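Local coordinates for protein tumour necrosis factor receptor (PDB 3ON9) that probably binds host tumour necrosis factor and CC and CXC chemokines as a viral decoy receptor, with its SECRET domain sequestering the chemokines, at residues 20-33 with 42-56. Sequence-based numbering, arbitrary orientation.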
loop_
_atom_site.group_PDB
_atom_site.type_symbol
_atom_site.label_atom_id
_atom_site.label_comp_id
_atom_site.label_asym_id
_atom_site.label_seq_id
_atom_site.Cartn_x
_atom_site.Cartn_y
_atom_site.Cartn_z
ATOM N N LYS A 20 1.544 18.158 3.572
ATOM C CA LYS A 20 2.257 17.874 4.816
ATOM C C LYS A 20 3.350 16.851 4.584
ATOM O O LYS A 20 3.171 15.905 3.809
ATOM C CB LYS A 20 1.298 17.328 5.874
ATOM C CG LYS A 20 0.063 18.171 6.134
ATOM C CD LYS A 20 0.416 19.557 6.609
ATOM C CE LYS A 20 -0.847 20.345 6.902
ATOM N NZ LYS A 20 -0.530 21.719 7.367
ATOM N N THR A 21 4.476 17.036 5.265
ATOM C CA THR A 21 5.591 16.104 5.148
ATOM C C THR A 21 5.766 15.280 6.418
ATOM O O THR A 21 6.285 14.167 6.375
ATOM C CB THR A 21 6.909 16.824 4.784
ATOM O OG1 THR A 21 7.245 17.782 5.798
ATOM C CG2 THR A 21 6.757 17.545 3.440
ATOM N N SER A 22 5.326 15.824 7.547
ATOM C CA SER A 22 5.470 15.108 8.811
ATOM C C SER A 22 4.393 14.059 8.988
ATOM O O SER A 22 3.211 14.327 8.777
ATOM C CB SER A 22 5.441 16.084 9.985
ATOM O OG SER A 22 6.609 16.886 9.987
ATOM N N CYS A 23 4.802 12.858 9.376
ATOM C CA CYS A 23 3.847 11.767 9.556
ATOM C C CYS A 23 4.105 10.969 10.826
ATOM O O CYS A 23 5.175 11.071 11.442
ATOM C CB CYS A 23 3.839 10.832 8.335
ATOM S SG CYS A 23 5.440 10.092 7.898
ATOM N N ASN A 24 3.117 10.160 11.198
ATOM C CA ASN A 24 3.231 9.249 12.332
ATOM C C ASN A 24 2.839 7.850 11.886
ATOM O O ASN A 24 1.862 7.666 11.131
ATOM C CB ASN A 24 2.317 9.700 13.476
ATOM C CG ASN A 24 2.934 9.450 14.826
ATOM O OD1 ASN A 24 4.044 9.899 15.087
ATOM N ND2 ASN A 24 2.227 8.726 15.692
ATOM N N SER A 25 3.591 6.860 12.348
ATOM C CA SER A 25 3.334 5.478 11.964
ATOM C C SER A 25 2.999 4.590 13.150
ATOM O O SER A 25 3.626 4.686 14.217
ATOM C CB SER A 25 4.564 4.887 11.269
ATOM O OG SER A 25 4.455 3.467 11.170
ATOM N N SER A 26 2.034 3.701 12.948
ATOM C CA SER A 26 1.774 2.652 13.925
ATOM C C SER A 26 1.474 1.321 13.261
ATOM O O SER A 26 0.387 1.116 12.720
ATOM C CB SER A 26 0.629 3.032 14.863
ATOM O OG SER A 26 0.320 1.920 15.693
ATOM N N ILE A 27 2.440 0.411 13.311
ATOM C CA ILE A 27 2.286 -0.889 12.676
ATOM C C ILE A 27 1.606 -1.875 13.620
ATOM O O ILE A 27 1.689 -1.740 14.839
ATOM C CB ILE A 27 3.645 -1.420 12.148
ATOM C CG1 ILE A 27 4.096 -0.566 10.952
ATOM C CG2 ILE A 27 3.537 -2.875 11.713
ATOM C CD1 ILE A 27 5.432 -0.959 10.370
ATOM N N GLY A 28 0.893 -2.841 13.051
ATOM C CA GLY A 28 0.173 -3.821 13.844
ATOM C C GLY A 28 -0.883 -4.477 12.970
ATOM O O GLY A 28 -0.785 -4.448 11.743
ATOM N N SER A 29 -1.902 -5.040 13.613
ATOM C CA SER A 29 -3.017 -5.677 12.920
ATOM C C SER A 29 -3.676 -4.721 11.930
ATOM O O SER A 29 -4.096 -5.123 10.839
ATOM C CB SER A 29 -4.037 -6.141 13.954
ATOM O OG SER A 29 -3.522 -7.238 14.688
ATOM N N SER A 30 -3.794 -3.466 12.337
ATOM C CA SER A 30 -4.267 -2.402 11.460
ATOM C C SER A 30 -3.172 -1.342 11.436
ATOM O O SER A 30 -3.065 -0.515 12.339
ATOM C CB SER A 30 -5.594 -1.830 11.970
ATOM O OG SER A 30 -6.093 -0.805 11.115
ATOM N N SER A 31 -2.331 -1.395 10.409
ATOM C CA SER A 31 -1.175 -0.515 10.335
ATOM C C SER A 31 -1.555 0.828 9.726
ATOM O O SER A 31 -2.304 0.889 8.746
ATOM C CB SER A 31 -0.071 -1.171 9.501
ATOM O OG SER A 31 0.386 -2.383 10.081
ATOM N N THR A 32 -1.040 1.910 10.306
ATOM C CA THR A 32 -1.351 3.234 9.787
ATOM C C THR A 32 -0.130 4.093 9.499
ATOM O O THR A 32 0.873 4.047 10.225
ATOM C CB THR A 32 -2.305 4.011 10.722
ATOM O OG1 THR A 32 -1.778 4.016 12.057
ATOM C CG2 THR A 32 -3.707 3.391 10.720
ATOM N N ILE A 33 -0.232 4.874 8.428
ATOM C CA ILE A 33 0.619 6.036 8.219
ATOM C C ILE A 33 -0.313 7.228 8.205
ATOM O O ILE A 33 -1.302 7.212 7.490
ATOM C CB ILE A 33 1.343 5.961 6.859
ATOM C CG1 ILE A 33 2.275 4.743 6.815
ATOM C CG2 ILE A 33 2.072 7.273 6.567
ATOM C CD1 ILE A 33 2.660 4.312 5.379
ATOM N N LEU A 42 -3.947 -0.030 6.669
ATOM C CA LEU A 42 -3.746 -1.334 6.064
ATOM C C LEU A 42 -4.083 -2.480 7.018
ATOM O O LEU A 42 -3.549 -2.554 8.121
ATOM C CB LEU A 42 -2.281 -1.475 5.649
ATOM C CG LEU A 42 -1.805 -2.889 5.312
ATOM C CD1 LEU A 42 -2.385 -3.394 3.995
ATOM C CD2 LEU A 42 -0.289 -2.903 5.281
ATOM N N THR A 43 -4.944 -3.388 6.584
ATOM C CA THR A 43 -5.091 -4.667 7.289
ATOM C C THR A 43 -4.634 -5.834 6.408
ATOM O O THR A 43 -4.483 -5.707 5.192
ATOM C CB THR A 43 -6.514 -4.913 7.833
ATOM O OG1 THR A 43 -7.437 -5.041 6.751
ATOM C CG2 THR A 43 -6.957 -3.771 8.749
ATOM N N HIS A 44 -4.406 -6.973 7.041
ATOM C CA HIS A 44 -3.728 -8.077 6.382
ATOM C C HIS A 44 -4.113 -9.392 7.031
ATOM O O HIS A 44 -3.257 -10.246 7.283
ATOM C CB HIS A 44 -2.224 -7.859 6.485
ATOM C CG HIS A 44 -1.768 -7.554 7.876
ATOM N ND1 HIS A 44 -1.602 -6.270 8.353
ATOM C CD2 HIS A 44 -1.490 -8.381 8.912
ATOM C CE1 HIS A 44 -1.223 -6.321 9.620
ATOM N NE2 HIS A 44 -1.143 -7.590 9.982
ATOM N N GLU A 45 -5.407 -9.561 7.296
ATOM C CA GLU A 45 -5.895 -10.761 7.974
ATOM C C GLU A 45 -5.591 -12.027 7.180
ATOM O O GLU A 45 -5.834 -12.088 5.976
ATOM C CB GLU A 45 -7.398 -10.667 8.263
ATOM C CG GLU A 45 -7.946 -11.897 8.994
ATOM C CD GLU A 45 -9.373 -11.724 9.479
ATOM O OE1 GLU A 45 -9.970 -10.669 9.203
ATOM O OE2 GLU A 45 -9.901 -12.642 10.140
ATOM N N ASP A 46 -5.057 -13.035 7.875
ATOM C CA ASP A 46 -4.738 -14.344 7.298
ATOM C C ASP A 46 -3.569 -14.310 6.306
ATOM O O ASP A 46 -3.325 -15.291 5.590
ATOM C CB ASP A 46 -5.978 -15.002 6.674
ATOM C CG ASP A 46 -7.009 -15.396 7.713
ATOM O OD1 ASP A 46 -6.607 -15.799 8.819
ATOM O OD2 ASP A 46 -8.219 -15.299 7.435
ATOM N N CYS A 47 -2.842 -13.194 6.276
ATOM C CA CYS A 47 -1.609 -13.101 5.492
ATOM C C CYS A 47 -0.464 -13.482 6.418
ATOM O O CYS A 47 -0.313 -12.900 7.479
ATOM C CB CYS A 47 -1.380 -11.671 4.994
ATOM S SG CYS A 47 -2.763 -10.998 4.065
ATOM N N THR A 48 0.343 -14.457 6.014
ATOM C CA THR A 48 1.388 -14.965 6.899
ATOM C C THR A 48 2.583 -14.001 7.007
ATOM O O THR A 48 3.045 -13.714 8.101
ATOM C CB THR A 48 1.877 -16.377 6.485
ATOM O OG1 THR A 48 0.762 -17.180 6.075
ATOM C CG2 THR A 48 2.572 -17.061 7.670
ATOM N N PRO A 49 3.083 -13.482 5.870
ATOM C CA PRO A 49 4.243 -12.583 5.973
ATOM C C PRO A 49 3.903 -11.363 6.812
ATOM O O PRO A 49 2.859 -10.745 6.574
ATOM C CB PRO A 49 4.482 -12.162 4.521
ATOM C CG PRO A 49 3.932 -13.340 3.715
ATOM C CD PRO A 49 2.703 -13.744 4.468
ATOM N N VAL A 50 4.758 -11.025 7.774
ATOM C CA VAL A 50 4.450 -9.941 8.720
ATOM C C VAL A 50 4.957 -8.585 8.227
ATOM O O VAL A 50 6.075 -8.455 7.719
ATOM C CB VAL A 50 4.926 -10.252 10.165
ATOM C CG1 VAL A 50 4.294 -11.552 10.657
ATOM C CG2 VAL A 50 6.426 -10.336 10.239
ATOM N N PHE A 51 4.109 -7.573 8.354
ATOM C CA PHE A 51 4.516 -6.239 7.951
ATOM C C PHE A 51 5.466 -5.653 8.985
ATOM O O PHE A 51 5.163 -5.649 10.183
ATOM C CB PHE A 51 3.296 -5.353 7.726
ATOM C CG PHE A 51 2.614 -5.617 6.417
ATOM C CD1 PHE A 51 3.006 -4.937 5.271
ATOM C CD2 PHE A 51 1.624 -6.580 6.316
ATOM C CE1 PHE A 51 2.394 -5.192 4.046
ATOM C CE2 PHE A 51 1.005 -6.846 5.100
ATOM C CZ PHE A 51 1.397 -6.157 3.957
ATOM N N ILE A 52 6.620 -5.175 8.520
ATOM C CA ILE A 52 7.696 -4.742 9.408
ATOM C C ILE A 52 8.142 -3.308 9.214
ATOM O O ILE A 52 8.831 -2.755 10.073
ATOM C CB ILE A 52 8.960 -5.622 9.258
ATOM C CG1 ILE A 52 9.486 -5.580 7.820
ATOM C CG2 ILE A 52 8.688 -7.062 9.725
ATOM C CD1 ILE A 52 10.765 -6.360 7.633
ATOM N N GLY A 53 7.780 -2.705 8.089
ATOM C CA GLY A 53 8.281 -1.374 7.812
ATOM C C GLY A 53 7.329 -0.569 6.970
ATOM O O GLY A 53 6.464 -1.122 6.287
ATOM N N ASP A 54 7.493 0.746 7.026
ATOM C CA ASP A 54 6.725 1.630 6.166
ATOM C C ASP A 54 7.489 2.900 5.870
ATOM O O ASP A 54 8.574 3.118 6.401
ATOM C CB ASP A 54 5.339 1.933 6.741
ATOM C CG ASP A 54 5.377 2.519 8.131
ATOM O OD1 ASP A 54 6.407 3.109 8.538
ATOM O OD2 ASP A 54 4.346 2.381 8.815
ATOM N N TYR A 55 6.926 3.737 5.005
ATOM C CA TYR A 55 7.608 4.968 4.629
ATOM C C TYR A 55 6.622 5.955 4.031
ATOM O O TYR A 55 5.540 5.570 3.602
ATOM C CB TYR A 55 8.752 4.682 3.645
ATOM C CG TYR A 55 8.329 3.966 2.382
ATOM C CD1 TYR A 55 7.952 4.679 1.247
ATOM C CD2 TYR A 55 8.283 2.578 2.329
ATOM C CE1 TYR A 55 7.567 4.029 0.094
ATOM C CE2 TYR A 55 7.893 1.920 1.182
ATOM C CZ TYR A 55 7.531 2.650 0.061
ATOM O OH TYR A 55 7.139 1.984 -1.090
ATOM N N TYR A 56 7.009 7.228 4.034
ATOM C CA TYR A 56 6.223 8.316 3.473
ATOM C C TYR A 56 7.229 9.424 3.191
ATOM O O TYR A 56 7.843 9.972 4.110
ATOM C CB TYR A 56 5.148 8.776 4.480
ATOM C CG TYR A 56 4.388 10.019 4.069
ATOM C CD1 TYR A 56 3.268 9.934 3.252
ATOM C CD2 TYR A 56 4.787 11.278 4.507
ATOM C CE1 TYR A 56 2.571 11.081 2.863
ATOM C CE2 TYR A 56 4.102 12.421 4.127
ATOM C CZ TYR A 56 2.989 12.314 3.311
ATOM O OH TYR A 56 2.300 13.451 2.948
HETATM O O HOH W 1 7.788 12.860 4.389
HETATM O O HOH W 2 -4.635 -7.440 9.958
#
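Tyr56 reaches across to segment 20-33 with the edge of its ring. Its CG stands anti to the backbone N (chi1 173°), which extends the ring toward the loop at Lys20. There Tyr56 OH donates to Lys20 O at 2.7 Å, and Thr21 O also lies at the ring edge. Cys23 SG approaches the Tyr56 ring obliquely, 4.7 Å from its centroid, as a sulfur-aromatic contact. This sulfur is tied to Cys160 by a disulfide. Ile33 CG2 packs against Tyr56 CB.

Further along, Ser25 OG donates to Asp54 OD2 at 2.6 Å; OD2 accepts with its syn lone pair. The CG1 atoms of Ile27 and Ile33 also touch Asp54 OD2, at 3.6 Å and 3.7 Å, so the carboxylate lies among aliphatic carbons as well. Ile27 CD1 continues over the backbone at Gly53.

At the other end, Ser31 N donates to Leu42 O and Leu42 N to Ser31 O, each at 2.8 Å. Leu42 CD2 sits over one face of the Phe51 ring. A water bridges Ser29 O and His44 N.

Strand 24-26 is outermost in one sheet, beside the antiparallel hairpin 30-34/38-45. Strand 51-59 edges the other. Cys23, Ser25, Ile27 and Ile33 meet Asp54 and Tyr56 across the two layers of the SECRET domain beta-sandwich.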